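Local coordinates for malonyl Coa-acyl carrier protein transacylase (Vibrio cholerae, PDB 3HJV) that probably transfers the malonyl group from malonyl-CoA to acyl carrier protein, the step that supplies extender units for fatty acid synthesis, at residues 108-112 and 113-117. Sequence-based numbering, arbitrary orientation.
Sequences GVIDF and KQAIK
Asp111 is the N-cap of helix 112-128, at the end of a short loop that leaves helix 98-106 through a Schellman motif at Gly108. Asp111 OD2 accepts from Gln114 N at 3.0 Å, with an N-H...O angle of 160°. The donor meets the anti side of the carboxylate, 24° out of its plane. With CG anti to the backbone N and beside the carbonyl carbon (chi1 171°), the side chain turns back so that OD2 reaches the N-H of Gln114. The backbone bond from Ala115 N to Asp111 O, 2.9 Å, starts the helical ladder. Water extends the cap: one molecule donates to Asp111 OD1 (2.6 Å), and the lysine chain, bent at chi3 and chi4, brings Lys113 NZ back to the same water as its own N-H; a second joins Asp111 N to Gln114 OE1. On the buried side, Ile116 CG1 makes a CH-pi contact over one face of the Phe112 ring, offset toward the rim and 4.0 Å from the centroid, while Arg80 makes a cation-pi contact with the ring. Ile110 CG2 packs on Ala115 CB at 3.9 Å. The cap thus satisfies a first-turn N-H with a carboxylate whose negative charge should be favoured by the helix dipole and, through water, by Lys113.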
loop_
_atom_site.group_PDB
_atom_site.type_symbol
_atom_site.label_atom_id
_atom_site.label_comp_id
_atom_site.label_asym_id
_atom_site.label_seq_id
_atom_site.Cartn_x
_atom_site.Cartn_y
_atom_site.Cartn_z
ATOM N N GLY A 108 20.485 18.007 7.511
ATOM C CA GLY A 108 20.453 19.360 8.076
ATOM C C GLY A 108 20.208 20.478 7.084
ATOM O O GLY A 108 20.466 21.643 7.400
ATOM N N VAL A 109 19.724 20.142 5.887
ATOM C CA VAL A 109 19.454 21.142 4.858
ATOM C C VAL A 109 18.161 21.908 5.081
ATOM O O VAL A 109 18.132 23.128 4.944
ATOM C CB VAL A 109 19.421 20.495 3.461
ATOM C CG1 VAL A 109 19.051 21.554 2.389
ATOM C CG2 VAL A 109 20.781 19.844 3.170
ATOM N N ILE A 110 17.096 21.184 5.408
ATOM C CA ILE A 110 15.753 21.766 5.626
ATOM C C ILE A 110 15.288 21.491 7.061
ATOM O O ILE A 110 15.451 20.377 7.552
ATOM C CB ILE A 110 14.694 21.126 4.671
ATOM C CG1 ILE A 110 15.230 20.936 3.252
ATOM C CG2 ILE A 110 13.403 21.969 4.649
ATOM C CD1 ILE A 110 14.267 20.159 2.303
ATOM N N ASP A 111 14.702 22.499 7.721
ATOM C CA ASP A 111 14.093 22.367 9.031
ATOM C C ASP A 111 12.920 21.396 8.932
ATOM O O ASP A 111 12.148 21.452 7.990
ATOM C CB ASP A 111 13.537 23.725 9.441
ATOM C CG ASP A 111 12.705 23.660 10.664
ATOM O OD1 ASP A 111 13.287 23.519 11.761
ATOM O OD2 ASP A 111 11.455 23.779 10.534
ATOM N N PHE A 112 12.800 20.498 9.900
ATOM C CA PHE A 112 11.782 19.449 9.843
ATOM C C PHE A 112 10.356 19.963 9.702
ATOM O O PHE A 112 9.633 19.517 8.829
ATOM C CB PHE A 112 11.896 18.503 11.059
ATOM C CG PHE A 112 10.797 17.474 11.135
ATOM C CD1 PHE A 112 10.684 16.477 10.177
ATOM C CD2 PHE A 112 9.863 17.511 12.156
ATOM C CE1 PHE A 112 9.654 15.553 10.237
ATOM C CE2 PHE A 112 8.838 16.569 12.219
ATOM C CZ PHE A 112 8.736 15.587 11.270
ATOM N N LYS A 113 9.961 20.911 10.542
ATOM C CA LYS A 113 8.608 21.444 10.471
ATOM C C LYS A 113 8.344 22.148 9.140
ATOM O O LYS A 113 7.256 21.987 8.568
ATOM C CB LYS A 113 8.322 22.340 11.681
ATOM C CG LYS A 113 8.202 21.536 12.958
ATOM C CD LYS A 113 7.634 22.368 14.129
ATOM C CE LYS A 113 8.567 23.471 14.564
ATOM N NZ LYS A 113 9.884 22.951 15.053
ATOM N N GLN A 114 9.324 22.903 8.626
ATOM C CA GLN A 114 9.161 23.521 7.290
ATOM C C GLN A 114 9.030 22.462 6.183
ATOM O O GLN A 114 8.195 22.624 5.259
ATOM C CB GLN A 114 10.291 24.511 6.998
ATOM C CG GLN A 114 10.153 25.766 7.858
ATOM C CD GLN A 114 11.150 26.852 7.514
ATOM O OE1 GLN A 114 12.275 26.565 7.126
ATOM N NE2 GLN A 114 10.727 28.122 7.634
ATOM N N ALA A 115 9.799 21.376 6.304
ATOM C CA ALA A 115 9.748 20.258 5.335
ATOM C C ALA A 115 8.389 19.586 5.333
ATOM O O ALA A 115 7.902 19.158 4.292
ATOM C CB ALA A 115 10.845 19.224 5.596
ATOM N N ILE A 116 7.810 19.414 6.510
ATOM C CA ILE A 116 6.472 18.806 6.613
ATOM C C ILE A 116 5.455 19.642 5.830
ATOM O O ILE A 116 4.651 19.085 5.079
ATOM C CB ILE A 116 6.038 18.628 8.079
ATOM C CG1 ILE A 116 6.774 17.458 8.738
ATOM C CG2 ILE A 116 4.531 18.397 8.177
ATOM C CD1 ILE A 116 6.337 16.008 8.288
ATOM N N LYS A 117 5.484 20.964 6.017
ATOM C CA LYS A 117 4.598 21.879 5.279
ATOM C C LYS A 117 4.845 21.770 3.783
ATOM O O LYS A 117 3.910 21.693 2.992
ATOM C CB LYS A 117 4.844 23.339 5.681
ATOM C CG LYS A 117 3.938 23.909 6.755
ATOM C CD LYS A 117 4.147 25.433 6.835
ATOM C CE LYS A 117 3.153 26.166 7.730
ATOM N NZ LYS A 117 3.227 25.773 9.142
HETATM O O HOH W 1 11.660 21.807 12.893
HETATM O O HOH W 2 14.157 25.021 6.479
#